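Local coordinates for protein polysaccharide deacetylase (Bacillus anthracis, PDB 2J13) that probably removes acetyl groups from the amino sugars of cell-wall peptidoglycan as a zinc-dependent family 4 carbohydrate esterase, at residues N67-K80 / A212-D226. Numbering follows the deposited sequence. Where two conformers were deposited one is given.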
ATOM      1  N   ASN A  67       4.785  14.950  -5.716  1.00 35.65           N
ATOM      2  CA  ASN A  67       5.719  15.445  -6.712  1.00 36.47           C
ATOM      3  C   ASN A  67       5.038  16.247  -7.807  1.00 36.44           C
ATOM      4  O   ASN A  67       5.714  16.894  -8.604  1.00 37.53           O
ATOM      5  CB  ASN A  67       6.468  14.279  -7.340  1.00 37.20           C
ATOM      6  CG  ASN A  67       7.514  13.682  -6.420  1.00 38.33           C
ATOM      7  OD1 ASN A  67       7.270  12.689  -5.732  1.00 39.10           O
ATOM      8  ND2 ASN A  67       8.704  14.267  -6.442  1.00 41.27           N
ATOM      9  N   GLY A  68       3.712  16.199  -7.845  1.00 35.63           N
ATOM     10  CA  GLY A  68       2.894  16.979  -8.788  1.00 35.32           C
ATOM     11  C   GLY A  68       2.296  16.161  -9.929  1.00 34.82           C
ATOM     12  O   GLY A  68       1.697  16.721 -10.878  1.00 34.86           O
ATOM     13  N   TYR A  69       2.417  14.840  -9.852  1.00 32.49           N
ATOM     14  CA  TYR A  69       1.915  13.971 -10.934  1.00 31.50           C
ATOM     15  C   TYR A  69       0.813  12.994 -10.505  1.00 30.04           C
ATOM     16  O   TYR A  69       0.345  12.195 -11.307  1.00 27.31           O
ATOM     17  CB  TYR A  69       3.105  13.237 -11.551  1.00 33.26           C
ATOM     18  CG  TYR A  69       4.133  14.229 -12.020  1.00 34.84           C
ATOM     19  CD1 TYR A  69       3.876  15.019 -13.129  1.00 37.27           C
ATOM     20  CD2 TYR A  69       5.321  14.429 -11.320  1.00 35.11           C
ATOM     21  CE1 TYR A  69       4.773  15.969 -13.556  1.00 37.93           C
ATOM     22  CE2 TYR A  69       6.255  15.400 -11.755  1.00 36.46           C
ATOM     23  CZ  TYR A  69       5.958  16.151 -12.876  1.00 37.15           C
ATOM     24  OH  TYR A  69       6.821  17.113 -13.363  1.00 37.31           O
ATOM     25  N   THR A  70       0.419  13.017  -9.231  1.00 28.67           N
ATOM     26  CA  THR A  70      -0.603  12.083  -8.797  1.00 27.50           C
ATOM     27  C   THR A  70      -1.919  12.282  -9.561  1.00 27.18           C
ATOM     28  O   THR A  70      -2.611  11.326  -9.817  1.00 26.00           O
ATOM     29  CB  THR A  70      -0.788  12.132  -7.291  1.00 27.64           C
ATOM     30  OG1 THR A  70       0.498  11.866  -6.676  1.00 28.47           O
ATOM     31  CG2 THR A  70      -1.833  11.113  -6.839  1.00 27.86           C
ATOM     32  N   GLY A  71      -2.268  13.515  -9.914  1.00 27.93           N
ATOM     33  CA  GLY A  71      -3.496  13.753 -10.679  1.00 28.53           C
ATOM     34  C   GLY A  71      -3.428  13.104 -12.052  1.00 29.09           C
ATOM     35  O   GLY A  71      -4.429  12.590 -12.552  1.00 30.35           O
ATOM     36  N   LYS A  72      -2.251  13.121 -12.655  1.00 30.10           N
ATOM     37  CA  LYS A  72      -2.025  12.472 -13.962  1.00 30.68           C
ATOM     38  C   LYS A  72      -2.092  10.946 -13.850  1.00 29.76           C
ATOM     39  O   LYS A  72      -2.646  10.298 -14.733  1.00 29.83           O
ATOM     40  CB  LYS A  72      -0.692  12.930 -14.564  1.00 32.19           C
ATOM     41  CG  LYS A  72      -0.715  14.378 -15.068  1.00 36.08           C
ATOM     42  CD  LYS A  72       0.698  14.937 -15.209  1.00 41.17           C
ATOM     43  CE  LYS A  72       0.849  15.913 -16.383  1.00 43.22           C
ATOM     44  NZ  LYS A  72       2.280  16.228 -16.698  1.00 45.17           N
ATOM     45  N   ILE A  73      -1.548  10.375 -12.763  1.00 27.56           N
ATOM     46  CA  ILE A  73      -1.720   8.942 -12.461  1.00 26.93           C
ATOM     47  C   ILE A  73      -3.200   8.611 -12.345  1.00 26.19           C
ATOM     48  O   ILE A  73      -3.687   7.629 -12.917  1.00 25.85           O
ATOM     49  CB  ILE A  73      -0.977   8.543 -11.123  1.00 26.65           C
ATOM     50  CG1 ILE A  73       0.521   8.587 -11.324  1.00 28.70           C
ATOM     51  CG2 ILE A  73      -1.399   7.185 -10.632  1.00 26.27           C
ATOM     52  CD1 ILE A  73       1.067   7.583 -12.237  1.00 30.73           C
ATOM     53  N   LEU A  74      -3.928   9.417 -11.584  1.00 25.39           N
ATOM     54  CA  LEU A  74      -5.334   9.153 -11.363  1.00 25.42           C
ATOM     55  C   LEU A  74      -6.090   9.231 -12.697  1.00 26.57           C
ATOM     56  O   LEU A  74      -6.980   8.448 -12.934  1.00 25.98           O
ATOM     57  CB  LEU A  74      -5.922  10.137 -10.352  1.00 25.55           C
ATOM     58  CG  LEU A  74      -5.543   9.801  -8.882  1.00 23.76           C
ATOM     59  CD1 LEU A  74      -5.780  10.983  -7.972  1.00 24.35           C
ATOM     60  CD2 LEU A  74      -6.331   8.579  -8.420  1.00 23.91           C
ATOM     61  N   ASP A  75      -5.693  10.161 -13.550  1.00 27.79           N
ATOM     62  CA  ASP A  75      -6.344  10.271 -14.885  1.00 29.12           C
ATOM     63  C   ASP A  75      -6.160   8.961 -15.690  1.00 28.64           C
ATOM     64  O   ASP A  75      -7.091   8.475 -16.345  1.00 29.66           O
ATOM     65  CB  ASP A  75      -5.764  11.443 -15.666  1.00 30.30           C
ATOM     66  CG  ASP A  75      -6.162  12.811 -15.114  1.00 32.57           C
ATOM     67  OD1 ASP A  75      -7.147  12.919 -14.361  1.00 35.20           O
ATOM     68  OD2 ASP A  75      -5.482  13.806 -15.477  1.00 37.74           O
ATOM     69  N   VAL A  76      -4.937   8.429 -15.696  1.00 28.26           N
ATOM     70  CA  VAL A  76      -4.653   7.163 -16.357  1.00 27.20           C
ATOM     71  C   VAL A  76      -5.511   6.032 -15.765  1.00 26.14           C
ATOM     72  O   VAL A  76      -6.136   5.271 -16.475  1.00 24.92           O
ATOM     73  CB  VAL A  76      -3.167   6.789 -16.308  1.00 26.96           C
ATOM     74  CG1 VAL A  76      -2.963   5.381 -16.804  1.00 26.31           C
ATOM     75  CG2 VAL A  76      -2.307   7.781 -17.097  1.00 26.92           C
ATOM     76  N   LEU A  77      -5.550   5.905 -14.441  1.00 25.75           N
ATOM     77  CA  LEU A  77      -6.308   4.820 -13.820  1.00 25.37           C
ATOM     78  C   LEU A  77      -7.805   4.881 -14.149  1.00 27.21           C
ATOM     79  O   LEU A  77      -8.459   3.847 -14.320  1.00 26.62           O
ATOM     80  CB  LEU A  77      -6.097   4.859 -12.285  1.00 24.90           C
ATOM     81  CG  LEU A  77      -4.658   4.589 -11.838  1.00 24.32           C
ATOM     82  CD1 LEU A  77      -4.558   4.821 -10.279  1.00 23.60           C
ATOM     83  CD2 LEU A  77      -4.236   3.195 -12.225  1.00 24.74           C
ATOM     84  N   LYS A  78      -8.323   6.100 -14.255  1.00 28.93           N
ATOM     85  CA  LYS A  78      -9.711   6.330 -14.595  1.00 30.91           C
ATOM     86  C   LYS A  78      -9.986   5.925 -16.056  1.00 31.26           C
ATOM     87  O   LYS A  78     -10.967   5.269 -16.317  1.00 31.19           O
ATOM     88  CB  LYS A  78     -10.031   7.806 -14.377  1.00 31.35           C
ATOM     89  CG  LYS A  78     -11.483   8.233 -14.625  1.00 33.80           C
ATOM     90  CD  LYS A  78     -11.558   9.741 -14.502  1.00 36.27           C
ATOM     91  CE  LYS A  78     -12.655  10.216 -13.577  1.00 41.53           C
ATOM     92  NZ  LYS A  78     -12.322  11.553 -12.934  1.00 44.06           N
ATOM     93  N   GLU A  79      -9.078   6.304 -16.952  1.00 31.66           N
ATOM     94  CA  GLU A  79      -9.185   5.989 -18.380  0.50 32.52           C
ATOM     95  C   GLU A  79      -9.161   4.494 -18.617  1.00 32.06           C
ATOM     96  O   GLU A  79      -9.936   3.964 -19.434  1.00 32.59           O
ATOM     97  CB  GLU A  79      -8.031   6.627 -19.148  0.50 32.61           C
ATOM     98  CG  GLU A  79      -8.164   8.132 -19.339  0.50 33.65           C
ATOM     99  CD  GLU A  79      -7.185   8.707 -20.353  0.50 34.56           C
ATOM    100  OE1 GLU A  79      -6.540   7.932 -21.106  0.50 35.72           O
ATOM    101  OE2 GLU A  79      -7.059   9.957 -20.396  0.50 36.81           O
ATOM    102  N   LYS A  80      -8.260   3.819 -17.914  1.00 30.75           N
ATOM    103  CA  LYS A  80      -8.025   2.414 -18.086  1.00 30.25           C
ATOM    104  C   LYS A  80      -8.892   1.537 -17.203  1.00 29.14           C
ATOM    105  O   LYS A  80      -8.819   0.318 -17.307  1.00 28.59           O
ATOM    106  CB  LYS A  80      -6.550   2.096 -17.803  1.00 30.32           C
ATOM    107  CG  LYS A  80      -5.563   2.844 -18.664  1.00 32.15           C
ATOM    108  CD  LYS A  80      -5.651   2.450 -20.104  1.00 34.73           C
ATOM    109  CE  LYS A  80      -4.577   3.144 -20.892  1.00 37.30           C
ATOM    110  NZ  LYS A  80      -4.609   2.679 -22.302  1.00 37.88           N
ATOM    111  N   ALA A 212       4.860   8.127  -8.811  1.00 28.28           N
ATOM    112  CA  ALA A 212       4.304   9.291  -9.483  1.00 29.96           C
ATOM    113  C   ALA A 212       5.301  10.439  -9.318  1.00 31.52           C
ATOM    114  O   ALA A 212       4.958  11.499  -8.784  1.00 33.46           O
ATOM    115  CB  ALA A 212       2.951   9.659  -8.884  1.00 30.29           C
ATOM    116  N   ILE A 213       6.531  10.210  -9.758  1.00 32.69           N
ATOM    117  CA  ILE A 213       7.642  11.098  -9.404  1.00 34.66           C
ATOM    118  C   ILE A 213       7.976  12.059 -10.532  1.00 36.69           C
ATOM    119  O   ILE A 213       8.379  13.200 -10.280  1.00 36.67           O
ATOM    120  CB  ILE A 213       8.886  10.289  -8.989  1.00 34.45           C
ATOM    121  CG1 ILE A 213       8.691   9.756  -7.567  1.00 34.80           C
ATOM    122  CG2 ILE A 213      10.176  11.159  -9.103  1.00 36.47           C
ATOM    123  CD1 ILE A 213       9.541   8.544  -7.221  1.00 35.15           C
ATOM    124  N   SER A 214       7.805  11.630 -11.774  1.00 38.05           N
ATOM    125  CA  SER A 214       8.153  12.494 -12.895  1.00 40.24           C
ATOM    126  C   SER A 214       7.074  12.584 -13.937  1.00 41.04           C
ATOM    127  O   SER A 214       6.109  11.835 -13.912  1.00 40.24           O
ATOM    128  CB  SER A 214       9.441  12.015 -13.546  1.00 40.89           C
ATOM    129  OG  SER A 214       9.263  10.751 -14.147  1.00 42.31           O
ATOM    130  N   LYS A 215       7.279  13.513 -14.868  1.00 42.60           N
ATOM    131  CA  LYS A 215       6.330  13.787 -15.942  1.00 43.83           C
ATOM    132  C   LYS A 215       6.059  12.568 -16.818  1.00 43.48           C
ATOM    133  O   LYS A 215       4.963  12.443 -17.336  1.00 44.41           O
ATOM    134  CB  LYS A 215       6.798  15.008 -16.782  1.00 44.96           C
ATOM    135  CG  LYS A 215       6.744  14.864 -18.311  1.00 47.01           C
ATOM    136  CD  LYS A 215       5.349  15.160 -18.901  1.00 49.01           C
ATOM    137  CE  LYS A 215       5.316  14.958 -20.425  1.00 48.82           C
ATOM    138  NZ  LYS A 215       4.178  15.706 -21.064  1.00 49.99           N
ATOM    139  N   ASP A 216       7.036  11.664 -16.949  1.00 42.95           N
ATOM    140  CA  ASP A 216       6.907  10.470 -17.811  1.00 42.90           C
ATOM    141  C   ASP A 216       6.272   9.247 -17.132  1.00 40.88           C
ATOM    142  O   ASP A 216       5.982   8.252 -17.792  1.00 40.93           O
ATOM    143  CB  ASP A 216       8.279  10.028 -18.316  1.00 43.71           C
ATOM    144  CG  ASP A 216       8.822  10.905 -19.440  1.00 46.93           C
ATOM    145  OD1 ASP A 216       8.052  11.678 -20.061  1.00 50.94           O
ATOM    146  OD2 ASP A 216      10.038  10.802 -19.717  1.00 50.89           O
ATOM    147  N   ASN A 217       6.108   9.282 -15.816  1.00 38.67           N
ATOM    148  CA  ASN A 217       5.566   8.127 -15.096  1.00 36.92           C
ATOM    149  C   ASN A 217       4.151   7.775 -15.494  1.00 35.57           C
ATOM    150  O   ASN A 217       3.796   6.609 -15.507  1.00 34.16           O
ATOM    151  CB  ASN A 217       5.576   8.379 -13.574  1.00 36.88           C
ATOM    152  CG  ASN A 217       6.957   8.237 -12.955  1.00 37.41           C
ATOM    153  OD1 ASN A 217       7.110   8.440 -11.759  1.00 38.16           O
ATOM    154  ND2 ASN A 217       7.972   7.883 -13.762  1.00 39.63           N
ATOM    155  N   ALA A 218       3.343   8.785 -15.766  1.00 34.89           N
ATOM    156  CA  ALA A 218       1.948   8.568 -16.163  1.00 35.41           C
ATOM    157  C   ALA A 218       1.882   7.789 -17.485  1.00 35.60           C
ATOM    158  O   ALA A 218       1.054   6.874 -17.634  1.00 34.14           O
ATOM    159  CB  ALA A 218       1.208   9.903 -16.258  1.00 36.05           C
ATOM    160  N   GLU A 219       2.799   8.118 -18.403  1.00 35.79           N
ATOM    161  CA  GLU A 219       2.898   7.464 -19.710  0.50 36.17           C
ATOM    162  C   GLU A 219       3.348   6.019 -19.535  1.00 35.19           C
ATOM    163  O   GLU A 219       2.821   5.095 -20.174  1.00 34.71           O
ATOM    164  CB  GLU A 219       3.906   8.225 -20.594  0.50 36.64           C
ATOM    165  CG  GLU A 219       3.510   8.391 -22.061  0.50 38.04           C
ATOM    166  CD  GLU A 219       4.318   9.490 -22.769  0.50 38.39           C
ATOM    167  OE1 GLU A 219       5.397   9.889 -22.262  0.50 40.88           O
ATOM    168  OE2 GLU A 219       3.866   9.964 -23.836  0.50 42.12           O
ATOM    169  N   ALA A 220       4.350   5.825 -18.686  1.00 33.56           N
ATOM    170  CA  ALA A 220       4.861   4.491 -18.403  1.00 31.94           C
ATOM    171  C   ALA A 220       3.745   3.638 -17.814  1.00 30.47           C
ATOM    172  O   ALA A 220       3.572   2.501 -18.219  1.00 30.88           O
ATOM    173  CB  ALA A 220       6.032   4.540 -17.454  1.00 33.30           C
ATOM    174  N   LEU A 221       2.974   4.190 -16.876  1.00 27.58           N
ATOM    175  CA  LEU A 221       1.887   3.429 -16.255  1.00 26.46           C
ATOM    176  C   LEU A 221       0.872   2.983 -17.294  1.00 26.86           C
ATOM    177  O   LEU A 221       0.412   1.843 -17.256  1.00 26.20           O
ATOM    178  CB  LEU A 221       1.158   4.263 -15.210  1.00 26.67           C
ATOM    179  CG  LEU A 221      -0.015   3.611 -14.490  1.00 26.11           C
ATOM    180  CD1 LEU A 221       0.436   2.361 -13.684  1.00 25.47           C
ATOM    181  CD2 LEU A 221      -0.681   4.655 -13.599  1.00 24.90           C
ATOM    182  N   ALA A 222       0.490   3.895 -18.176  1.00 28.21           N
ATOM    183  CA  ALA A 222      -0.501   3.583 -19.232  1.00 29.67           C
ATOM    184  C   ALA A 222      -0.008   2.434 -20.121  1.00 30.78           C
ATOM    185  O   ALA A 222      -0.750   1.494 -20.401  1.00 29.85           O
ATOM    186  CB  ALA A 222      -0.821   4.821 -20.037  1.00 30.93           C
ATOM    187  N   LYS A 223       1.277   2.470 -20.474  1.00 31.23           N
ATOM    188  CA  LYS A 223       1.896   1.420 -21.297  1.00 32.29           C
ATOM    189  C   LYS A 223       1.974   0.075 -20.598  1.00 30.35           C
ATOM    190  O   LYS A 223       1.744  -0.978 -21.225  1.00 30.24           O
ATOM    191  CB  LYS A 223       3.308   1.855 -21.708  1.00 32.16           C
ATOM    192  CG  LYS A 223       3.378   3.067 -22.624  1.00 35.43           C
ATOM    193  CD  LYS A 223       4.816   3.510 -22.795  1.00 37.47           C
ATOM    194  CE  LYS A 223       5.710   2.330 -23.211  1.00 41.45           C
ATOM    195  NZ  LYS A 223       7.013   2.734 -23.810  1.00 44.86           N
ATOM    196  N   ILE A 224       2.296   0.097 -19.299  1.00 28.90           N
ATOM    197  CA  ILE A 224       2.400  -1.092 -18.488  1.00 27.58           C
ATOM    198  C   ILE A 224       1.025  -1.763 -18.347  1.00 25.55           C
ATOM    199  O   ILE A 224       0.899  -2.979 -18.503  1.00 24.73           O
ATOM    200  CB  ILE A 224       2.972  -0.751 -17.079  1.00 28.56           C
ATOM    201  CG1 ILE A 224       4.444  -0.359 -17.207  1.00 29.20           C
ATOM    202  CG2 ILE A 224       2.785  -1.913 -16.139  1.00 30.98           C
ATOM    203  CD1 ILE A 224       5.066   0.189 -15.891  1.00 30.39           C
ATOM    204  N   ILE A 225      -0.006  -0.963 -18.109  1.00 24.03           N
ATOM    205  CA  ILE A 225      -1.375  -1.495 -17.993  1.00 23.21           C
ATOM    206  C   ILE A 225      -1.795  -2.171 -19.303  1.00 24.34           C
ATOM    207  O   ILE A 225      -2.282  -3.313 -19.317  1.00 24.49           O
ATOM    208  CB  ILE A 225      -2.337  -0.367 -17.647  1.00 23.26           C
ATOM    209  CG1 ILE A 225      -2.182   0.022 -16.163  1.00 22.99           C
ATOM    210  CG2 ILE A 225      -3.801  -0.746 -17.878  1.00 24.04           C
ATOM    211  CD1 ILE A 225      -2.894   1.322 -15.812  1.00 24.78           C
ATOM    212  N   ASP A 226      -1.581  -1.467 -20.390  1.00 24.57           N
ATOM    213  CA  ASP A 226      -1.932  -2.021 -21.711  1.00 26.54           C
ATOM    214  C   ASP A 226      -1.182  -3.321 -21.980  1.00 27.22           C
ATOM    215  O   ASP A 226      -1.771  -4.357 -22.385  1.00 27.04           O
ATOM    216  CB  ASP A 226      -1.660  -0.992 -22.805  1.00 27.85           C
ATOM    217  CG  ASP A 226      -2.628   0.194 -22.796  1.00 30.91           C
ATOM    218  OD1 ASP A 226      -3.693   0.145 -22.123  1.00 31.97           O
ATOM    219  OD2 ASP A 226      -2.333   1.204 -23.515  1.00 35.67           O
TER
HETATM  220  O   HOH W   1       3.292  13.092  -7.651  1.00 32.29           O
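The carbonyl oxygen of Ala212 meets residues 67-80 through a bridging water, which donates to Ala212 O at 2.6 Å and to Thr70 OG1, and accepts from Tyr69 N and, weakly, from Asn67 N. Four groups thus grip one solvent molecule between two loops of the NodB homology domain, each leading from a parallel strand into an outer helix, 70-80 and 217-230. Thr70 OG1 is also hydrogen-bonded to Glu66 OE1.

Beside this site the ring of Tyr69 lies flat against the backbone of the other loop: the carbonyl carbon of Ser214 sits 3.6 Å above the ring plane, over its centre, and Lys215 N lies over the same face nearer the rim. Asn217 OD1 holds that loop in shape, accepting from Ile213 N at 2.7 Å and weakly from Ser214 N. The side chain of Ile213 lies about 6 Å from a bound zinc ion, which places this end of the contact near a metal site.

Farther along, the axes of 70-80 and 217-226 come within 9.1 Å and cross at -20°, nearly parallel. Ala218 and Ala222 present small side chains to Val76, a knob in the hole formed by these two with Leu221 and Ile225. With CG1 anti to its backbone N (chi1 171°), Val76 sends that methyl to Ala222 CB, 3.9 Å away, while CG2 rests near Ala218 O. On the inner side, Ile73 CD1 meets Leu221 CD2 at 3.7 Å, and both side chains continue onto strand 56-63. A salt bridge closes the far end: the Lys80 chain bends at chi2 (-66°), passes Ile225, and brings NZ to the syn lone pair of Asp226 OD1 at 2.7 Å.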